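PDB 4RY1: periplasmic solute binding protein from Pectobacterium atrosepticum, which probably binds a sugar in the periplasm and hands it to an ABC-type membrane transporter for import. Local coordinates for residues A[305-308]-A[309-313]; A[12-15]-A[16-19]; A[67-70]-A[71-75]; A[51-55]-A[56-60]; A[198-201]-A[202-205]. All blocks are in the same frame, centred on the assembly; numbering follows the deposited sequence. Where two conformers were deposited one is given.

Contact 1 (A[305-308]-A[309-313]); sequences LMNF and MLSNP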
loop_
_atom_site.group_PDB
_atom_site.type_symbol
_atom_site.label_atom_id
_atom_site.label_comp_id
_atom_site.label_asym_id
_atom_site.label_seq_id
_atom_site.Cartn_x
_atom_site.Cartn_y
_atom_site.Cartn_z
ATOM N N LEU A 305 -7.292 21.986 -9.828
ATOM C CA LEU A 305 -8.036 21.177 -8.855
ATOM C C LEU A 305 -7.079 20.348 -7.993
ATOM O O LEU A 305 -7.195 20.268 -6.763
ATOM C CB LEU A 305 -9.035 20.271 -9.555
ATOM C CG LEU A 305 -9.830 19.295 -8.693
ATOM C CD1 LEU A 305 -10.566 19.989 -7.549
ATOM C CD2 LEU A 305 -10.750 18.450 -9.585
ATOM N N MET A 306 -6.091 19.754 -8.634
ATOM C CA MET A 306 -5.089 18.955 -7.927
ATOM C C MET A 306 -4.310 19.816 -6.920
ATOM O O MET A 306 -4.150 19.436 -5.746
ATOM C CB MET A 306 -4.130 18.281 -8.897
ATOM C CG MET A 306 -4.795 17.175 -9.702
ATOM S SD MET A 306 -3.838 16.559 -11.182
ATOM C CE MET A 306 -2.233 16.241 -10.433
ATOM N N ASN A 307 -3.852 20.981 -7.361
ATOM C CA ASN A 307 -3.149 21.877 -6.451
ATOM C C ASN A 307 -4.039 22.293 -5.290
ATOM O O ASN A 307 -3.587 22.402 -4.154
ATOM C CB ASN A 307 -2.648 23.102 -7.181
ATOM C CG ASN A 307 -1.941 24.053 -6.254
ATOM O OD1 ASN A 307 -0.791 23.818 -5.868
ATOM N ND2 ASN A 307 -2.618 25.115 -5.882
ATOM N N PHE A 308 -5.306 22.551 -5.570
ATOM C CA PHE A 308 -6.220 22.969 -4.518
ATOM C C PHE A 308 -6.325 21.905 -3.434
ATOM O O PHE A 308 -6.265 22.195 -2.228
ATOM C CB PHE A 308 -7.590 23.329 -5.103
ATOM C CG PHE A 308 -8.509 23.981 -4.116
ATOM C CD1 PHE A 308 -9.307 23.223 -3.280
ATOM C CD2 PHE A 308 -8.526 25.359 -3.986
ATOM C CE1 PHE A 308 -10.126 23.822 -2.360
ATOM C CE2 PHE A 308 -9.355 25.968 -3.064
ATOM C CZ PHE A 308 -10.162 25.193 -2.255
ATOM N N MET A 309 -6.471 20.660 -3.869
ATOM C CA MET A 309 -6.577 19.516 -2.945
ATOM C C MET A 309 -5.302 19.256 -2.121
ATOM O O MET A 309 -5.373 18.921 -0.936
ATOM C CB MET A 309 -6.963 18.235 -3.718
ATOM C CG MET A 309 -8.387 18.244 -4.286
ATOM S SD MET A 309 -8.910 16.659 -5.095
ATOM C CE MET A 309 -10.692 16.808 -4.905
ATOM N N LEU A 310 -4.152 19.394 -2.757
ATOM C CA LEU A 310 -2.879 18.971 -2.152
ATOM C C LEU A 310 -2.089 20.074 -1.452
ATOM O O LEU A 310 -1.233 19.795 -0.611
ATOM C CB LEU A 310 -2.000 18.272 -3.194
ATOM C CG LEU A 310 -2.579 17.000 -3.823
ATOM C CD1 LEU A 310 -1.524 16.332 -4.713
ATOM C CD2 LEU A 310 -3.168 16.035 -2.818
ATOM N N SER A 311 -2.367 21.310 -1.812
ATOM C CA SER A 311 -1.573 22.451 -1.334
ATOM C C SER A 311 -2.371 23.612 -0.787
ATOM O O SER A 311 -1.873 24.311 0.102
ATOM C CB SER A 311 -0.634 22.916 -2.459
ATOM O OG SER A 311 0.274 21.869 -2.841
ATOM N N ASN A 312 -3.561 23.879 -1.298
ATOM C CA ASN A 312 -4.342 25.024 -0.822
ATOM C C ASN A 312 -4.886 24.699 0.562
ATOM O O ASN A 312 -5.470 23.647 0.752
ATOM C CB ASN A 312 -5.501 25.327 -1.780
ATOM C CG ASN A 312 -6.274 26.590 -1.413
ATOM O OD1 ASN A 312 -6.840 26.690 -0.331
ATOM N ND2 ASN A 312 -6.323 27.545 -2.330
ATOM N N PRO A 313 -4.726 25.608 1.550
ATOM C CA PRO A 313 -5.199 25.327 2.915
ATOM C C PRO A 313 -6.651 24.815 2.993
ATOM O O PRO A 313 -6.960 23.946 3.799
ATOM C CB PRO A 313 -5.032 26.691 3.613
ATOM C CG PRO A 313 -3.839 27.280 2.936
ATOM C CD PRO A 313 -3.977 26.880 1.476
#
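F308 and N312 meet where helix 299-310 gives way to the next helix. CB of N312 sits over one face of the F308 ring in a CH-pi contact, 4.1 Å from its centroid, and the amide continues across the same ring, ND2 lying 3.5 Å from CE2 of F308, the two planes tilted 31° apart. F308 turns its CG anti to the backbone N (chi1 -170°), which carries the ring back beside its own carbonyl carbon and under N312. M309 leaves the same turn in another direction: in one of its two conformers the extended chain carries CE to 4.1 Å from CD1 of L305, among I7 of strand 3-10, I23 of helix 13-29 and F290. A long, pliable thioether suits that sheet-helix interface.

The last turn widens as it ends. M309 N still bonds L305 O at 3.0 Å, but N307 O receives both S311 N (2.9 Å) and N312 N (3.2 Å). N312 then serves as N-cap of the following helix, its OD1 accepting from E314 N. One asparagine thus bonds back to the ending helix through its N, caps the next and lays its side chain on an aromatic ring; greasy residues face the core while polar groups satisfy the backbone at the junction.

Contact 2 (A[12-15]-A[16-19]); sequences GNQR and HEAT. With ACT (acetate ion), chain F.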
loop_
_atom_site.group_PDB
_atom_site.type_symbol
_atom_site.label_atom_id
_atom_site.label_comp_id
_atom_site.label_asym_id
_atom_site.label_seq_id
_atom_site.Cartn_x
_atom_site.Cartn_y
_atom_site.Cartn_z
ATOM N N GLY A 12 -13.595 4.652 0.838
ATOM C CA GLY A 12 -14.773 4.519 1.669
ATOM C C GLY A 12 -15.494 5.848 1.805
ATOM O O GLY A 12 -15.032 6.891 1.310
ATOM N N ASN A 13 -16.600 5.827 2.543
ATOM C CA ASN A 13 -17.494 6.975 2.608
ATOM C C ASN A 13 -16.849 8.185 3.301
ATOM O O ASN A 13 -17.214 9.317 3.015
ATOM C CB ASN A 13 -18.802 6.575 3.272
ATOM C CG ASN A 13 -19.614 5.668 2.399
ATOM O OD1 ASN A 13 -19.556 5.767 1.181
ATOM N ND2 ASN A 13 -20.417 4.827 3.013
ATOM N N GLN A 14 -15.917 7.952 4.220
ATOM C CA GLN A 14 -15.228 9.094 4.868
ATOM C C GLN A 14 -14.348 9.813 3.863
ATOM O O GLN A 14 -14.343 11.022 3.805
ATOM C CB GLN A 14 -14.452 8.672 6.108
ATOM C CG GLN A 14 -15.362 8.140 7.186
ATOM C CD GLN A 14 -16.007 9.212 8.018
ATOM O OE1 GLN A 14 -15.784 10.419 7.813
ATOM N NE2 GLN A 14 -16.801 8.785 8.988
ATOM N N ARG A 15 -13.613 9.066 3.049
ATOM C CA ARG A 15 -12.837 9.683 1.987
ATOM C C ARG A 15 -13.759 10.360 0.973
ATOM O O ARG A 15 -13.440 11.442 0.472
ATOM C CB ARG A 15 -11.893 8.657 1.312
ATOM C CG ARG A 15 -11.099 9.268 0.160
ATOM C CD ARG A 15 -10.192 8.276 -0.523
ATOM N NE ARG A 15 -9.150 7.748 0.338
ATOM C CZ ARG A 15 -8.542 6.579 0.176
ATOM N NH1 ARG A 15 -8.863 5.784 -0.835
ATOM N NH2 ARG A 15 -7.573 6.207 1.006
ATOM N N HIS A 16 -14.884 9.726 0.651
ATOM C CA HIS A 16 -15.794 10.333 -0.321
ATOM C C HIS A 16 -16.300 11.693 0.145
ATOM O O HIS A 16 -16.290 12.665 -0.616
ATOM C CB HIS A 16 -16.990 9.433 -0.633
ATOM C CG HIS A 16 -16.642 8.148 -1.287
ATOM N ND1 HIS A 16 -15.526 7.967 -2.068
ATOM C CD2 HIS A 16 -17.283 6.963 -1.257
ATOM C CE1 HIS A 16 -15.494 6.725 -2.500
ATOM N NE2 HIS A 16 -16.553 6.095 -2.026
ATOM N N GLU A 17 -16.746 11.759 1.399
ATOM C CA GLU A 17 -17.252 13.036 1.926
ATOM C C GLU A 17 -16.176 14.125 1.865
ATOM O O GLU A 17 -16.418 15.259 1.467
ATOM C CB GLU A 17 -17.765 12.883 3.356
ATOM C CG GLU A 17 -18.341 14.190 3.908
ATOM C CD GLU A 17 -18.568 14.158 5.406
ATOM O OE1 GLU A 17 -18.736 13.069 6.003
ATOM O OE2 GLU A 17 -18.548 15.243 6.024
ATOM N N ALA A 18 -14.985 13.765 2.289
ATOM C CA ALA A 18 -13.911 14.736 2.397
ATOM C C ALA A 18 -13.500 15.215 1.016
ATOM O O ALA A 18 -13.155 16.378 0.818
ATOM C CB ALA A 18 -12.743 14.111 3.124
ATOM N N THR A 19 -13.486 14.281 0.039
ATOM C CA THR A 19 -13.114 14.665 -1.332
ATOM C C THR A 19 -14.180 15.597 -1.949
ATOM O O THR A 19 -13.874 16.608 -2.602
ATOM C CB THR A 19 -12.888 13.431 -2.193
ATOM O OG1 THR A 19 -11.924 12.590 -1.555
ATOM C CG2 THR A 19 -12.386 13.809 -3.569
HETATM C C ACT F . -7.262 2.693 0.558
HETATM O O ACT F . -8.202 2.858 -0.255
HETATM O OXT ACT F . -6.346 3.529 0.597
HETATM C CH3 ACT F . -7.205 1.510 1.498
HETATM O O HOH W 1 -17.484 12.475 8.338
#
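H16 N closes the first turn of helix 13-29 by bonding O of G12, the N-cap residue, at 2.9 Å, and successive i+4 bonds from E17, A18 and T19 continue the spiral. The same G12 oxygen also lies over the centre of the H16 imidazole, 3.3 Å above its plane. The ring is brought there because H16 places CG beside its own backbone N (chi1 -64°), folding it back towards the start of the helix. At the ring's edge, OD1 of N13 comes within 3.5 Å of CD2 of H16, the amide turned 56° from the imidazole, while ND1 is hydrogen-bonded to W9.

One turn further on, T19 folds its hydroxyl back to the helix. OG1 donates to R15 O at 2.8 Å from above the carbonyl plane, and T19 N reaches that oxygen from the opposite face, so one carbonyl is gripped twice. A buried threonine fits here, since its hydroxyl is satisfied locally. On the exposed side a water donates to both OE1 of Q14 and OE1 of E17, bridging two acceptors.

R15 runs extended to CD and bends at chi3, aiming its guanidinium at an acetate, probably from the crystallisation liquor. NH2 meets OXT nearly straight on (3.0 Å, 176°) and NH1 meets O at 3.1 Å, while NE is held by Q322 O and NH1 also by W10 O. These two carbonyls probably set the rotation of the guanidinium, and its two outward nitrogens together make a fork well matched to a carboxylate.

Contact 3 (A[67-70]-A[71-75]); sequences NWLP and QFSRN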
loop_
_atom_site.group_PDB
_atom_site.type_symbol
_atom_site.label_atom_id
_atom_site.label_comp_id
_atom_site.label_asym_id
_atom_site.label_seq_id
_atom_site.Cartn_x
_atom_site.Cartn_y
_atom_site.Cartn_z
ATOM N N ASN A 67 1.787 1.528 -8.778
ATOM C CA ASN A 67 2.138 0.284 -9.450
ATOM C C ASN A 67 1.349 0.034 -10.722
ATOM O O ASN A 67 1.595 -0.978 -11.397
ATOM C CB ASN A 67 2.005 -0.858 -8.463
ATOM C CG ASN A 67 0.755 -0.766 -7.658
ATOM O OD1 ASN A 67 0.592 0.154 -6.816
ATOM N ND2 ASN A 67 -0.137 -1.684 -7.878
ATOM N N TRP A 68 0.464 0.969 -11.080
ATOM C CA TRP A 68 -0.230 0.933 -12.375
ATOM C C TRP A 68 0.526 1.681 -13.459
ATOM O O TRP A 68 0.146 1.614 -14.641
ATOM C CB TRP A 68 -1.651 1.480 -12.307
ATOM C CG TRP A 68 -2.533 0.808 -11.316
ATOM C CD1 TRP A 68 -2.317 -0.372 -10.645
ATOM C CD2 TRP A 68 -3.771 1.315 -10.843
ATOM N NE1 TRP A 68 -3.352 -0.620 -9.794
ATOM C CE2 TRP A 68 -4.273 0.387 -9.912
ATOM C CE3 TRP A 68 -4.532 2.456 -11.143
ATOM C CZ2 TRP A 68 -5.482 0.583 -9.244
ATOM C CZ3 TRP A 68 -5.745 2.635 -10.487
ATOM C CH2 TRP A 68 -6.195 1.716 -9.540
ATOM N N LEU A 69 1.589 2.379 -13.099
ATOM C CA LEU A 69 2.346 3.130 -14.094
ATOM C C LEU A 69 2.997 2.240 -15.169
ATOM O O LEU A 69 3.067 2.649 -16.329
ATOM C CB LEU A 69 3.355 4.085 -13.463
ATOM C CG LEU A 69 2.750 5.281 -12.734
ATOM C CD1 LEU A 69 3.864 6.151 -12.173
ATOM C CD2 LEU A 69 1.856 6.109 -13.642
ATOM N N PRO A 70 3.467 1.019 -14.816
ATOM C CA PRO A 70 3.954 0.176 -15.945
ATOM C C PRO A 70 2.898 -0.097 -17.024
ATOM O O PRO A 70 3.164 0.073 -18.215
ATOM C CB PRO A 70 4.444 -1.091 -15.245
ATOM C CG PRO A 70 4.883 -0.564 -13.911
ATOM C CD PRO A 70 3.821 0.426 -13.515
ATOM N N GLN A 71 1.695 -0.438 -16.604
ATOM C CA GLN A 71 0.594 -0.711 -17.536
ATOM C C GLN A 71 0.257 0.508 -18.379
ATOM O O GLN A 71 0.130 0.428 -19.600
ATOM C CB GLN A 71 -0.659 -1.174 -16.783
ATOM C CG GLN A 71 -1.880 -1.269 -17.687
ATOM C CD GLN A 71 -3.137 -1.814 -17.013
ATOM O OE1 GLN A 71 -3.122 -2.260 -15.841
ATOM N NE2 GLN A 71 -4.251 -1.780 -17.764
ATOM N N PHE A 72 0.052 1.639 -17.716
ATOM C CA PHE A 72 -0.475 2.822 -18.397
ATOM C C PHE A 72 0.564 3.730 -19.046
ATOM O O PHE A 72 0.233 4.500 -19.970
ATOM C CB PHE A 72 -1.348 3.629 -17.427
ATOM C CG PHE A 72 -2.628 2.928 -17.033
ATOM C CD1 PHE A 72 -3.481 2.420 -17.999
ATOM C CD2 PHE A 72 -2.969 2.765 -15.694
ATOM C CE1 PHE A 72 -4.650 1.772 -17.642
ATOM C CE2 PHE A 72 -4.138 2.138 -15.324
ATOM C CZ PHE A 72 -4.982 1.628 -16.311
ATOM N N SER A 73 1.788 3.704 -18.519
ATOM C CA SER A 73 2.828 4.653 -18.936
ATOM C C SER A 73 4.089 4.024 -19.526
ATOM O O SER A 73 4.552 4.460 -20.562
ATOM C CB SER A 73 3.210 5.568 -17.765
ATOM O OG SER A 73 2.074 6.284 -17.280
ATOM N N ARG A 74 4.674 3.037 -18.863
ATOM C CA ARG A 74 5.862 2.390 -19.438
ATOM C C ARG A 74 5.503 1.640 -20.714
ATOM O O ARG A 74 6.206 1.711 -21.717
ATOM C CB ARG A 74 6.491 1.418 -18.457
ATOM C CG ARG A 74 6.964 2.047 -17.172
ATOM C CD ARG A 74 7.857 1.087 -16.425
ATOM N NE ARG A 74 8.147 1.558 -15.077
ATOM C CZ ARG A 74 9.094 1.059 -14.291
ATOM N NH1 ARG A 74 9.881 0.076 -14.728
ATOM N NH2 ARG A 74 9.262 1.536 -13.061
ATOM N N ASN A 75 4.358 0.985 -20.652
ATOM C CA ASN A 75 3.851 0.124 -21.716
ATOM C C ASN A 75 2.521 0.560 -22.317
ATOM O O ASN A 75 1.806 -0.222 -22.945
ATOM C CB ASN A 75 3.832 -1.289 -21.186
ATOM C CG ASN A 75 5.198 -1.682 -20.668
ATOM O OD1 ASN A 75 6.207 -1.474 -21.346
ATOM N ND2 ASN A 75 5.254 -2.216 -19.503
HETATM O O HOH W 2 1.112 -1.829 -14.028
#
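O of L69 is gripped by two backbone donors, S73 N at 2.7 Å and R74 N at 3.0 Å, which arrive from opposite faces of its carbonyl plane. The second is a bond across five residues, and N75 N repeats that spacing to P70 O at 2.9 Å, whereas F72 N keeps the ordinary four-residue step to W68 O. The short helix therefore widens as it ends.

P70 suits the first turn, where its missing N-H costs no helical bond. Its ring lies alongside R74, whose chain runs extended from CG to NE; CG of the proline stands over one face of the guanidinium, 4.1 Å from NE of R74. The arginine laid on this apolar flank makes a salt bridge with E190 through NH1. On the buried side, CB of W68 packs 3.9 Å from CD2 of F72, and the W68 indole goes on to meet W10. CD2 of L69 touches OG of S73 at 3.6 Å, the hydroxyl itself being bonded to Q109; a small polar residue fits between leucine and that amide.

Before the helix, a water donates to N67 O and accepts from Q71 N, taking up an N-H of the first turn. A five-residue spacing of N-H to O bonds is the signature of a pi-type turn, here widening the C-terminal end of helix 69-74.

Contact 4 (A[51-55]-A[56-60]); sequences TQIAG and GQEPD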
loop_
_atom_site.group_PDB
_atom_site.type_symbol
_atom_site.label_atom_id
_atom_site.label_comp_id
_atom_site.label_asym_id
_atom_site.label_seq_id
_atom_site.Cartn_x
_atom_site.Cartn_y
_atom_site.Cartn_z
ATOM N N THR A 51 -10.550 0.200 -19.206
ATOM C CA THR A 51 -11.521 0.212 -20.300
ATOM C C THR A 51 -11.785 1.650 -20.795
ATOM O O THR A 51 -11.808 1.925 -21.992
ATOM C CB THR A 51 -12.808 -0.503 -19.901
ATOM O OG1 THR A 51 -12.499 -1.871 -19.616
ATOM C CG2 THR A 51 -13.857 -0.411 -21.032
ATOM N N GLN A 52 -11.949 2.590 -19.864
ATOM C CA GLN A 52 -12.111 3.990 -20.251
ATOM C C GLN A 52 -10.935 4.498 -21.074
ATOM O O GLN A 52 -11.112 5.153 -22.102
ATOM C CB GLN A 52 -12.214 4.877 -18.999
ATOM C CG GLN A 52 -13.557 4.814 -18.275
ATOM C CD GLN A 52 -13.564 5.647 -17.006
ATOM O OE1 GLN A 52 -12.542 5.749 -16.326
ATOM N NE2 GLN A 52 -14.707 6.223 -16.678
ATOM N N ILE A 53 -9.729 4.268 -20.562
ATOM C CA ILE A 53 -8.536 4.762 -21.240
ATOM C C ILE A 53 -8.467 4.181 -22.670
ATOM O O ILE A 53 -8.144 4.885 -23.623
ATOM C CB ILE A 53 -7.275 4.461 -20.413
ATOM C CG1 ILE A 53 -7.287 5.375 -19.182
ATOM C CG2 ILE A 53 -6.004 4.658 -21.246
ATOM C CD1 ILE A 53 -6.197 5.092 -18.163
ATOM N N ALA A 54 -8.809 2.909 -22.805
ATOM C CA ALA A 54 -8.763 2.256 -24.126
ATOM C C ALA A 54 -9.657 2.958 -25.150
ATOM O O ALA A 54 -9.364 2.979 -26.349
ATOM C CB ALA A 54 -9.164 0.799 -23.979
ATOM N N GLY A 55 -10.739 3.540 -24.657
ATOM C CA GLY A 55 -11.705 4.276 -25.475
ATOM C C GLY A 55 -11.622 5.796 -25.463
ATOM O O GLY A 55 -12.455 6.457 -26.074
ATOM N N GLY A 56 -10.649 6.358 -24.749
ATOM C CA GLY A 56 -10.554 7.820 -24.635
ATOM C C GLY A 56 -11.621 8.444 -23.743
ATOM O O GLY A 56 -11.907 9.635 -23.854
ATOM N N GLN A 57 -12.211 7.637 -22.869
ATOM C CA GLN A 57 -13.357 8.066 -22.050
ATOM C C GLN A 57 -12.982 8.385 -20.584
ATOM O O GLN A 57 -13.853 8.614 -19.764
ATOM C CB GLN A 57 -14.469 7.006 -22.044
ATOM C CG GLN A 57 -15.032 6.643 -23.407
ATOM C CD GLN A 57 -15.406 7.852 -24.225
ATOM O OE1 GLN A 57 -14.734 8.187 -25.197
ATOM N NE2 GLN A 57 -16.472 8.530 -23.823
ATOM N N GLU A 58 -11.702 8.331 -20.260
ATOM C CA GLU A 58 -11.280 8.509 -18.877
ATOM C C GLU A 58 -11.508 9.953 -18.380
ATOM O O GLU A 58 -11.531 10.908 -19.162
ATOM C CB GLU A 58 -9.817 8.120 -18.739
ATOM C CG GLU A 58 -8.808 9.038 -19.407
ATOM C CD GLU A 58 -8.517 8.742 -20.881
ATOM O OE1 GLU A 58 -9.360 8.140 -21.600
ATOM O OE2 GLU A 58 -7.436 9.155 -21.307
ATOM N N PRO A 59 -11.651 10.108 -17.059
ATOM C CA PRO A 59 -11.776 11.440 -16.511
ATOM C C PRO A 59 -10.532 12.283 -16.644
ATOM O O PRO A 59 -9.431 11.783 -16.850
ATOM C CB PRO A 59 -12.083 11.205 -15.039
ATOM C CG PRO A 59 -12.103 9.754 -14.801
ATOM C CD PRO A 59 -11.631 9.067 -16.029
ATOM N N ASP A 60 -10.720 13.587 -16.505
ATOM C CA ASP A 60 -9.603 14.546 -16.605
ATOM C C ASP A 60 -8.549 14.332 -15.520
ATOM O O ASP A 60 -7.359 14.488 -15.768
ATOM C CB ASP A 60 -10.120 15.980 -16.534
ATOM C CG ASP A 60 -11.119 16.280 -17.633
ATOM O OD1 ASP A 60 -12.312 15.983 -17.447
ATOM O OD2 ASP A 60 -10.674 16.727 -18.702
HETATM O O HOH W 3 -7.074 7.430 -23.597
#
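Q52 and E58 form the close-packed side of this helix end, their CB atoms 4.0 Å apart where the chain doubles back after helix 45-55. E58 crosses I53 at about a right angle, its CB 3.8 Å from CG1 of the isoleucine. With CG placed between backbone N and carbonyl carbon (chi1 69°) and a second bend at chi2, the glutamate folds over that branched side chain, aliphatic part against aliphatic part. Q52 extends the other way, OE1 coming to 3.5 Å from CD of P59.

The turn itself is a Schellman motif. Q57 N bonds Q52 O at 2.8 Å and G56 N bonds I53 O at 3.1 Å, both from above the carbonyl planes. G56 takes positive phi (73°), a conformation glycine adopts most readily because it has no CB to strike the preceding carbonyl.

The outer side is looser: G55, G56 and Q57 are exposed. A water beside the I53-E58 packing donates to both I53 O and OE2 of E58. It thus ties a helix-end carbonyl to the carboxylate, whose OE2 also bonds S293.

Beyond the turn the chain heads for strand 61-64. P59 rests on R6 and S8 of strand 3-10, R6 NH1 donates to Q57 O, and D60 accepts from R6 N, so the loop leads from helix 45-55 to strand 61-64 against residues of strand 3-10.

Contact 5 (A[198-201]-A[202-205]); sequences SRDQ and VREL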
loop_
_atom_site.group_PDB
_atom_site.type_symbol
_atom_site.label_atom_id
_atom_site.label_comp_id
_atom_site.label_asym_id
_atom_site.label_seq_id
_atom_site.Cartn_x
_atom_site.Cartn_y
_atom_site.Cartn_z
ATOM N N SER A 198 17.758 -16.160 -6.656
ATOM C CA SER A 198 18.137 -17.473 -7.166
ATOM C C SER A 198 17.068 -18.520 -6.840
ATOM O O SER A 198 16.172 -18.291 -6.013
ATOM C CB SER A 198 19.446 -17.915 -6.517
ATOM O OG SER A 198 19.261 -18.123 -5.119
ATOM N N ARG A 199 17.184 -19.682 -7.464
ATOM C CA ARG A 199 16.287 -20.793 -7.155
ATOM C C ARG A 199 16.278 -21.043 -5.642
ATOM O O ARG A 199 15.224 -21.231 -5.035
ATOM C CB ARG A 199 16.710 -22.062 -7.884
ATOM C CG ARG A 199 15.941 -23.299 -7.431
ATOM C CD ARG A 199 16.748 -24.565 -7.656
ATOM N NE ARG A 199 17.789 -24.749 -6.648
ATOM C CZ ARG A 199 18.615 -25.790 -6.627
ATOM N NH1 ARG A 199 19.541 -25.892 -5.682
ATOM N NH2 ARG A 199 18.511 -26.738 -7.552
ATOM N N ASP A 200 17.461 -21.056 -5.034
ATOM C CA ASP A 200 17.599 -21.249 -3.577
ATOM C C ASP A 200 16.946 -20.155 -2.732
ATOM O O ASP A 200 16.333 -20.420 -1.692
ATOM C CB ASP A 200 19.074 -21.399 -3.194
ATOM C CG ASP A 200 19.604 -22.801 -3.455
ATOM O OD1 ASP A 200 18.839 -23.650 -3.977
ATOM O OD2 ASP A 200 20.792 -23.047 -3.152
ATOM N N GLN A 201 17.065 -18.923 -3.184
ATOM C CA GLN A 201 16.440 -17.796 -2.483
ATOM C C GLN A 201 14.901 -17.793 -2.542
ATOM O O GLN A 201 14.241 -17.441 -1.567
ATOM C CB GLN A 201 17.020 -16.491 -2.999
ATOM C CG GLN A 201 18.438 -16.297 -2.498
ATOM C CD GLN A 201 19.141 -15.114 -3.135
ATOM O OE1 GLN A 201 18.988 -14.852 -4.336
ATOM N NE2 GLN A 201 19.940 -14.417 -2.341
ATOM N N VAL A 202 14.353 -18.208 -3.669
ATOM C CA VAL A 202 12.893 -18.391 -3.807
ATOM C C VAL A 202 12.434 -19.496 -2.841
ATOM O O VAL A 202 11.413 -19.371 -2.179
ATOM C CB VAL A 202 12.462 -18.685 -5.244
ATOM C CG1 VAL A 202 10.970 -18.914 -5.308
ATOM C CG2 VAL A 202 12.852 -17.511 -6.146
ATOM N N ARG A 203 13.195 -20.579 -2.742
ATOM C CA ARG A 203 12.899 -21.587 -1.697
ATOM C C ARG A 203 12.898 -21.062 -0.265
ATOM O O ARG A 203 12.052 -21.430 0.549
ATOM C CB ARG A 203 13.883 -22.729 -1.771
ATOM C CG ARG A 203 13.579 -23.621 -2.928
ATOM C CD ARG A 203 14.730 -24.574 -3.176
ATOM N NE ARG A 203 14.462 -25.381 -4.355
ATOM C CZ ARG A 203 15.157 -26.461 -4.691
ATOM N NH1 ARG A 203 16.181 -26.866 -3.946
ATOM N NH2 ARG A 203 14.833 -27.138 -5.784
ATOM N N GLU A 204 13.877 -20.224 0.024
ATOM C CA GLU A 204 14.021 -19.576 1.312
ATOM C C GLU A 204 12.817 -18.671 1.589
ATOM O O GLU A 204 12.351 -18.595 2.719
ATOM C CB GLU A 204 15.334 -18.786 1.354
ATOM C CG GLU A 204 15.606 -18.081 2.673
ATOM C CD GLU A 204 16.996 -17.484 2.759
ATOM O OE1 GLU A 204 17.691 -17.439 1.718
ATOM O OE2 GLU A 204 17.355 -17.003 3.853
ATOM N N LEU A 205 12.313 -18.018 0.539
ATOM C CA LEU A 205 11.148 -17.124 0.644
ATOM C C LEU A 205 9.907 -17.929 1.022
ATOM O O LEU A 205 9.174 -17.565 1.956
ATOM C CB LEU A 205 10.921 -16.372 -0.674
ATOM C CG LEU A 205 9.646 -15.526 -0.748
ATOM C CD1 LEU A 205 9.717 -14.327 0.182
ATOM C CD2 LEU A 205 9.410 -15.116 -2.192
#
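R203 lies one helical turn beyond R199, and its chain runs back along that turn. CB touches the backbone oxygen of D200 at 3.4 Å; CG, beside the backbone N (chi1 -75°), passes 3.6 Å from R199 O, and CD stays within touch of that carbonyl. The chain is extended to NE, which comes near CG of R199. CZ then faces NE of R199 at 3.7 Å, NH2 lies over CD of R199, and NH1 lies over its CZ. The two guanidinium groups are stacked flat, with planes only 5° apart.

The acidic partners nearby probably offset the repulsion between the stacked charges. R199, bent at chi3, presents NE and NH1 side-on to the single oxygen OD1 of D200; NH1 is the shorter at 2.9 Å, and both arrive from the same face of the carboxylate. That OD1 is also 4.2 Å from NH1 of R203, well outside its plane, a purely electrostatic approach. R203 NH2 has its own salt bridge to D396 of helix 391-409.

These residues open helix 199-214, whose start is a capping box: S198 OG accepts from Q201 N at 3.0 Å, and Q201 OE1 accepts from S198 N on an in-plane lone pair at 2.9 Å. Serine and glutamine thereby cover the N-H of the N-cap residue and one of the first turn.

V202 turns inward towards F398, its CG2 lying 3.4 Å from S198 O. E204, extended, makes a salt bridge with K182 through OE2 and a hydrogen bond with Y183 OH through OE1, both partners on helix 169-183.

How the contacts relate
From the N terminus, contact 2 starts helix 13-29 straight after strand 3-10, within a beta-alpha-beta unit that ends in strand 33-40. Contact 4 follows, closing the turn from helix 45-55 towards strand 61-64, and contact 3 forms the short helix after that strand. Contact 5 opens helix 199-214 across the molecule, its centre about 46 Å from that of contact 1, where helix 299-310 ends. All five are local and in series; none nests or crosses. Two pairs nevertheless touch in space: in one conformer of M309, CE meets CG2 of T19 at 3.7 Å, joining contacts 1 and 2, while CE1 of F72 meets CD1 of I53 at 3.7 Å, joining contacts 3 and 4.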